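Local coordinates for protein copper induced nitroreductase D (Lactococcus lactis, PDB 2WQF) that binds flavin mononucleotide and is a copper-induced nitroreductase involved in defence against oxidative stress, at residues A95-A106 / S170-G180. Numbering follows the deposited sequence.
Sequences AFGTILFFEDQA and SWKLRGQLVFG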
ATOM      1  N   ALA A  95      11.461 -16.831  14.065  1.00 16.42           N
ATOM      2  CA  ALA A  95      10.139 -16.222  14.179  1.00 14.10           C
ATOM      3  C   ALA A  95       9.044 -17.294  14.222  1.00 15.04           C
ATOM      4  O   ALA A  95       9.279 -18.457  13.910  1.00 15.76           O
ATOM      5  CB  ALA A  95       9.909 -15.271  13.008  1.00 15.93           C
ATOM      6  N   PHE A  96       7.836 -16.888  14.575  1.00 13.81           N
ATOM      7  CA  PHE A  96       6.695 -17.816  14.629  1.00 13.70           C
ATOM      8  C   PHE A  96       6.233 -18.252  13.242  1.00 13.09           C
ATOM      9  O   PHE A  96       5.822 -19.385  13.035  1.00 14.24           O
ATOM     10  CB  PHE A  96       5.521 -17.159  15.363  1.00 13.03           C
ATOM     11  CG  PHE A  96       4.354 -18.070  15.577  1.00 13.29           C
ATOM     12  CD1 PHE A  96       4.361 -18.997  16.597  1.00 15.79           C
ATOM     13  CD2 PHE A  96       3.219 -17.954  14.794  1.00 18.78           C
ATOM     14  CE1 PHE A  96       3.290 -19.833  16.821  1.00 18.31           C
ATOM     15  CE2 PHE A  96       2.150 -18.789  15.006  1.00 18.84           C
ATOM     16  CZ  PHE A  96       2.185 -19.721  16.025  1.00 19.87           C
ATOM     17  N   GLY A  97       6.277 -17.335  12.281  1.00 12.59           N
ATOM     18  CA  GLY A  97       5.785 -17.653  10.955  1.00 13.27           C
ATOM     19  C   GLY A  97       6.213 -16.662   9.902  1.00 12.03           C
ATOM     20  O   GLY A  97       6.862 -15.646  10.200  1.00 12.45           O
ATOM     21  N   THR A  98       5.801 -16.950   8.670  1.00 12.55           N
ATOM     22  CA  THR A  98       6.079 -16.101   7.507  1.00 11.35           C
ATOM     23  C   THR A  98       4.800 -16.038   6.673  1.00 11.71           C
ATOM     24  O   THR A  98       4.189 -17.062   6.358  1.00 12.17           O
ATOM     25  CB  THR A  98       7.264 -16.595   6.639  1.00 12.80           C
ATOM     26  OG1 THR A  98       8.431 -16.722   7.456  1.00 14.14           O
ATOM     27  CG2 THR A  98       7.585 -15.624   5.547  1.00 14.17           C
ATOM     28  N   ILE A  99       4.394 -14.828   6.314  1.00 12.66           N
ATOM     29  CA  ILE A  99       3.268 -14.621   5.419  1.00 12.20           C
ATOM     30  C   ILE A  99       3.813 -14.219   4.055  1.00 11.76           C
ATOM     31  O   ILE A  99       4.420 -13.156   3.915  1.00 13.29           O
ATOM     32  CB  ILE A  99       2.327 -13.541   5.945  1.00 11.68           C
ATOM     33  CG1 ILE A  99       1.863 -13.861   7.373  1.00 13.28           C
ATOM     34  CG2 ILE A  99       1.138 -13.317   4.983  1.00 14.28           C
ATOM     35  CD1 ILE A  99       1.401 -12.629   8.160  1.00 18.32           C
ATOM     36  N   LEU A 100       3.627 -15.084   3.064  1.00 11.56           N
ATOM     37  CA  LEU A 100       4.074 -14.809   1.697  1.00 12.32           C
ATOM     38  C   LEU A 100       2.927 -14.205   0.912  1.00 11.66           C
ATOM     39  O   LEU A 100       1.842 -14.769   0.825  1.00 13.51           O
ATOM     40  CB  LEU A 100       4.599 -16.068   1.017  1.00 12.78           C
ATOM     41  CG  LEU A 100       5.862 -16.664   1.686  1.00 14.48           C
ATOM     42  CD1 LEU A 100       5.507 -17.597   2.818  1.00 17.53           C
ATOM     43  CD2 LEU A 100       6.711 -17.402   0.655  1.00 16.96           C
ATOM     44  N   PHE A 101       3.172 -12.991   0.429  1.00 11.49           N
ATOM     45  CA  PHE A 101       2.222 -12.215  -0.346  1.00 10.39           C
ATOM     46  C   PHE A 101       2.472 -12.368  -1.819  1.00 11.54           C
ATOM     47  O   PHE A 101       3.583 -12.147  -2.268  1.00 12.55           O
ATOM     48  CB  PHE A 101       2.341 -10.739   0.032  1.00 11.69           C
ATOM     49  CG  PHE A 101       1.801 -10.419   1.409  1.00 10.91           C
ATOM     50  CD1 PHE A 101       0.463 -10.089   1.603  1.00 12.00           C
ATOM     51  CD2 PHE A 101       2.640 -10.474   2.514  1.00 12.71           C
ATOM     52  CE1 PHE A 101      -0.002  -9.783   2.860  1.00 12.65           C
ATOM     53  CE2 PHE A 101       2.187 -10.150   3.762  1.00 12.79           C
ATOM     54  CZ  PHE A 101       0.864  -9.819   3.949  1.00 12.09           C
ATOM     55  N   PHE A 102       1.415 -12.716  -2.561  1.00 11.16           N
ATOM     56  CA  PHE A 102       1.475 -12.889  -4.001  1.00 12.14           C
ATOM     57  C   PHE A 102       0.400 -12.005  -4.643  1.00 12.48           C
ATOM     58  O   PHE A 102      -0.571 -11.609  -3.994  1.00 12.47           O
ATOM     59  CB  PHE A 102       1.191 -14.340  -4.433  1.00 12.88           C
ATOM     60  CG  PHE A 102       2.022 -15.396  -3.748  1.00 13.25           C
ATOM     61  CD1 PHE A 102       2.995 -16.095  -4.450  1.00 14.01           C
ATOM     62  CD2 PHE A 102       1.770 -15.749  -2.437  1.00 14.43           C
ATOM     63  CE1 PHE A 102       3.749 -17.115  -3.822  1.00 15.47           C
ATOM     64  CE2 PHE A 102       2.516 -16.732  -1.805  1.00 14.08           C
ATOM     65  CZ  PHE A 102       3.483 -17.439  -2.499  1.00 15.83           C
ATOM     66  N   GLU A 103       0.569 -11.722  -5.932  1.00 12.93           N
ATOM     67  CA  GLU A 103      -0.462 -11.072  -6.733  1.00 12.40           C
ATOM     68  C   GLU A 103      -0.851 -12.040  -7.843  1.00 13.18           C
ATOM     69  O   GLU A 103       0.022 -12.580  -8.551  1.00 14.62           O
ATOM     70  CB  GLU A 103       0.053  -9.761  -7.329  1.00 13.26           C
ATOM     71  CG  GLU A 103       0.167  -8.646  -6.288  1.00 14.01           C
ATOM     72  CD  GLU A 103      -1.213  -8.207  -5.783  1.00 13.47           C
ATOM     73  OE1 GLU A 103      -2.086  -7.934  -6.640  1.00 14.30           O
ATOM     74  OE2 GLU A 103      -1.433  -8.153  -4.534  1.00 13.32           O
ATOM     75  N   ASP A 104      -2.147 -12.258  -8.014  1.00 14.03           N
ATOM     76  CA  ASP A 104      -2.641 -13.210  -9.000  1.00 14.66           C
ATOM     77  C   ASP A 104      -2.626 -12.608 -10.423  1.00 14.66           C
ATOM     78  O   ASP A 104      -3.458 -11.775 -10.797  1.00 15.74           O
ATOM     79  CB  ASP A 104      -4.039 -13.665  -8.603  1.00 14.65           C
ATOM     80  CG  ASP A 104      -4.532 -14.826  -9.444  1.00 18.77           C
ATOM     81  OD1 ASP A 104      -4.020 -15.040 -10.559  1.00 21.32           O
ATOM     82  OD2 ASP A 104      -5.444 -15.519  -8.992  1.00 22.02           O
ATOM     83  N   GLN A 105      -1.650 -13.059 -11.203  1.00 16.66           N
ATOM     84  CA  GLN A 105      -1.453 -12.551 -12.556  1.00 16.54           C
ATOM     85  C   GLN A 105      -2.565 -12.956 -13.520  1.00 19.15           C
ATOM     86  O   GLN A 105      -2.766 -12.301 -14.544  1.00 19.10           O
ATOM     87  CB  GLN A 105      -0.103 -13.030 -13.098  1.00 17.69           C
ATOM     88  CG  GLN A 105       1.078 -12.577 -12.228  1.00 18.68           C
ATOM     89  CD  GLN A 105       1.077 -11.078 -12.008  1.00 17.59           C
ATOM     90  OE1 GLN A 105       1.257 -10.294 -12.947  1.00 22.73           O
ATOM     91  NE2 GLN A 105       0.875 -10.668 -10.765  1.00 18.21           N
ATOM     92  N   ALA A 106      -3.279 -14.030 -13.204  1.00 18.18           N
ATOM     93  CA  ALA A 106      -4.385 -14.445 -14.061  1.00 19.89           C
ATOM     94  C   ALA A 106      -5.531 -13.426 -14.009  1.00 18.82           C
ATOM     95  O   ALA A 106      -6.174 -13.108 -15.016  1.00 20.63           O
ATOM     96  CB  ALA A 106      -4.871 -15.839 -13.671  1.00 20.86           C
ATOM     97  N   SER A 170       0.026 -18.809 -11.470  1.00 18.54           N
ATOM     98  CA  SER A 170      -0.370 -17.416 -11.629  1.00 20.50           C
ATOM     99  C   SER A 170      -0.064 -16.555 -10.400  1.00 17.79           C
ATOM    100  O   SER A 170      -0.138 -15.333 -10.469  1.00 19.95           O
ATOM    101  CB  SER A 170      -1.870 -17.323 -11.961  1.00 23.47           C
ATOM    102  OG  SER A 170      -2.679 -17.611 -10.835  1.00 25.93           O
ATOM    103  N   TRP A 171       0.251 -17.184  -9.265  1.00 16.25           N
ATOM    104  CA  TRP A 171       0.626 -16.445  -8.066  1.00 15.59           C
ATOM    105  C   TRP A 171       2.066 -15.920  -8.146  1.00 16.88           C
ATOM    106  O   TRP A 171       3.019 -16.693  -8.139  1.00 19.20           O
ATOM    107  CB  TRP A 171       0.476 -17.305  -6.816  1.00 16.44           C
ATOM    108  CG  TRP A 171      -0.942 -17.620  -6.402  1.00 17.53           C
ATOM    109  CD1 TRP A 171      -2.061 -17.644  -7.198  1.00 18.47           C
ATOM    110  CD2 TRP A 171      -1.377 -18.010  -5.093  1.00 16.89           C
ATOM    111  NE1 TRP A 171      -3.163 -18.014  -6.451  1.00 20.07           N
ATOM    112  CE2 TRP A 171      -2.765 -18.241  -5.160  1.00 17.68           C
ATOM    113  CE3 TRP A 171      -0.730 -18.154  -3.862  1.00 14.57           C
ATOM    114  CZ2 TRP A 171      -3.504 -18.613  -4.051  1.00 19.85           C
ATOM    115  CZ3 TRP A 171      -1.466 -18.538  -2.764  1.00 20.86           C
ATOM    116  CH2 TRP A 171      -2.840 -18.761  -2.863  1.00 22.83           C
ATOM    117  N   LYS A 172       2.208 -14.601  -8.233  1.00 16.16           N
ATOM    118  CA  LYS A 172       3.517 -13.963  -8.369  1.00 16.27           C
ATOM    119  C   LYS A 172       3.947 -13.427  -7.017  1.00 13.96           C
ATOM    120  O   LYS A 172       3.320 -12.526  -6.478  1.00 14.07           O
ATOM    121  CB  LYS A 172       3.465 -12.844  -9.390  1.00 18.10           C
ATOM    122  CG  LYS A 172       4.789 -12.140  -9.602  1.00 17.13           C
ATOM    123  CD  LYS A 172       4.623 -10.962 -10.542  1.00 20.45           C
ATOM    124  CE  LYS A 172       5.949 -10.255 -10.816  1.00 24.31           C
ATOM    125  NZ  LYS A 172       5.768  -9.054 -11.695  1.00 37.66           N
ATOM    126  N   LEU A 173       5.004 -14.012  -6.462  1.00 13.86           N
ATOM    127  CA  LEU A 173       5.457 -13.663  -5.119  1.00 13.90           C
ATOM    128  C   LEU A 173       5.971 -12.234  -5.084  1.00 15.18           C
ATOM    129  O   LEU A 173       6.781 -11.851  -5.924  1.00 13.87           O
ATOM    130  CB  LEU A 173       6.568 -14.644  -4.688  1.00 15.04           C
ATOM    131  CG  LEU A 173       7.095 -14.465  -3.258  1.00 15.47           C
ATOM    132  CD1 LEU A 173       5.999 -14.553  -2.203  1.00 15.30           C
ATOM    133  CD2 LEU A 173       8.153 -15.553  -2.998  1.00 15.59           C
ATOM    134  N   ARG A 174       5.531 -11.458  -4.096  1.00 14.31           N
ATOM    135  CA  ARG A 174       5.950 -10.057  -3.949  1.00 12.83           C
ATOM    136  C   ARG A 174       6.710  -9.706  -2.666  1.00 14.83           C
ATOM    137  O   ARG A 174       7.474  -8.745  -2.643  1.00 15.92           O
ATOM    138  CB  ARG A 174       4.746  -9.119  -4.020  1.00 14.07           C
ATOM    139  CG  ARG A 174       3.820  -9.334  -5.178  1.00 15.31           C
ATOM    140  CD  ARG A 174       4.518  -9.406  -6.506  1.00 15.35           C
ATOM    141  NE  ARG A 174       5.255  -8.204  -6.888  1.00 17.30           N
ATOM    142  CZ  ARG A 174       6.520  -8.183  -7.329  1.00 16.78           C
ATOM    143  NH1 ARG A 174       7.285  -9.274  -7.313  1.00 18.14           N
ATOM    144  NH2 ARG A 174       7.061  -7.056  -7.765  1.00 16.40           N
ATOM    145  N   GLY A 175       6.531 -10.455  -1.600  1.00 14.39           N
ATOM    146  CA  GLY A 175       7.071 -10.064  -0.311  1.00 14.05           C
ATOM    147  C   GLY A 175       6.847 -11.171   0.709  1.00 13.72           C
ATOM    148  O   GLY A 175       5.948 -11.995   0.545  1.00 14.03           O
ATOM    149  N   GLN A 176       7.669 -11.199   1.752  1.00 12.08           N
ATOM    150  CA  GLN A 176       7.545 -12.181   2.823  1.00 13.88           C
ATOM    151  C   GLN A 176       7.591 -11.479   4.160  1.00 13.66           C
ATOM    152  O   GLN A 176       8.616 -10.934   4.572  1.00 14.19           O
ATOM    153  CB  GLN A 176       8.639 -13.247   2.745  1.00 13.54           C
ATOM    154  CG  GLN A 176       8.688 -13.953   1.406  1.00 16.11           C
ATOM    155  CD  GLN A 176       9.571 -13.226   0.410  1.00 15.15           C
ATOM    156  OE1 GLN A 176      10.734 -12.962   0.688  1.00 15.73           O
ATOM    157  NE2 GLN A 176       9.030 -12.918  -0.753  1.00 16.06           N
ATOM    158  N   LEU A 177       6.463 -11.498   4.850  1.00 12.50           N
ATOM    159  CA  LEU A 177       6.343 -10.813   6.126  1.00 11.80           C
ATOM    160  C   LEU A 177       6.576 -11.835   7.246  1.00 10.63           C
ATOM    161  O   LEU A 177       5.749 -12.698   7.502  1.00 12.24           O
ATOM    162  CB  LEU A 177       4.988 -10.135   6.247  1.00 11.45           C
ATOM    163  CG  LEU A 177       4.820  -9.222   7.449  1.00 11.68           C
ATOM    164  CD1 LEU A 177       5.642  -7.933   7.345  1.00 12.81           C
ATOM    165  CD2 LEU A 177       3.324  -8.886   7.643  1.00 13.33           C
ATOM    166  N   VAL A 178       7.757 -11.760   7.849  1.00 11.05           N
ATOM    167  CA  VAL A 178       8.182 -12.607   8.951  1.00 10.79           C
ATOM    168  C   VAL A 178       7.634 -12.003  10.240  1.00 10.96           C
ATOM    169  O   VAL A 178       7.759 -10.800  10.464  1.00 13.16           O
ATOM    170  CB  VAL A 178       9.711 -12.669   9.013  1.00 13.44           C
ATOM    171  CG1 VAL A 178      10.170 -13.571  10.126  1.00 14.58           C
ATOM    172  CG2 VAL A 178      10.256 -13.191   7.699  1.00 16.01           C
ATOM    173  N   PHE A 179       6.975 -12.820  11.065  1.00 10.78           N
ATOM    174  CA  PHE A 179       6.279 -12.310  12.244  1.00 10.63           C
ATOM    175  C   PHE A 179       6.417 -13.216  13.444  1.00 11.67           C
ATOM    176  O   PHE A 179       6.671 -14.418  13.335  1.00 11.49           O
ATOM    177  CB  PHE A 179       4.801 -12.027  11.935  1.00 11.81           C
ATOM    178  CG  PHE A 179       3.943 -13.262  11.826  1.00 12.17           C
ATOM    179  CD1 PHE A 179       3.218 -13.696  12.921  1.00 13.30           C
ATOM    180  CD2 PHE A 179       3.902 -14.002  10.649  1.00 12.69           C
ATOM    181  CE1 PHE A 179       2.417 -14.832  12.832  1.00 14.81           C
ATOM    182  CE2 PHE A 179       3.119 -15.161  10.556  1.00 14.42           C
ATOM    183  CZ  PHE A 179       2.392 -15.569  11.659  1.00 15.21           C
ATOM    184  N   GLY A 180       6.284 -12.617  14.616  1.00 11.47           N
ATOM    185  CA  GLY A 180       6.381 -13.368  15.856  1.00 12.54           C
ATOM    186  C   GLY A 180       6.347 -12.487  17.074  1.00 12.35           C
ATOM    187  O   GLY A 180       5.992 -11.318  16.999  1.00 12.63           O
TER
HETATM  188  O   HOH W   1      -6.080 -18.067  -6.847  1.00 38.55           O
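Two neighbouring antiparallel strands of the nitroreductase sheet, 97-104 and 171-182, pair here, with Ile99 and Leu177 joined by two nearly straight hydrogen bonds, Ile99 N to Leu177 O and Leu177 N to Ile99 O, each 2.8 Å. A classic beta bulge interrupts the ladder where Arg174 and Gly175 both face Phe101. Phe101 O accepts from Arg174 N at 2.8 Å, in the carbonyl plane, and only weakly from Gly175 N. Past the bulge, Leu173 CD1 lies 3.9 Å from the centroid of the Phe102 ring, 15° off the ring normal, a CH-pi contact. Trp171 CE3 lies over the opposite face, its six-membered ring meeting the Phe102 ring obliquely (planes at 54°). Leu173 chi1 (-176°, CG anti to the backbone N) and chi2 together bring CD1 over that ring. An alanine in place of Phe102 would be likely to open a gap between Leu173 and Trp171. In this FMN-binding fold strand 171-182 is flanked by 97-104 and 146-151, and Gln176 pairs through its backbone with the flavin-binding Gln151. Where strand 97-104 runs into helix 105-114, Asp104 N-caps it: OD1 takes Ala106 N and, from the opposite carboxylate face, Ser170 OG at 2.9 Å, while OD2 salt-bridges Arg47.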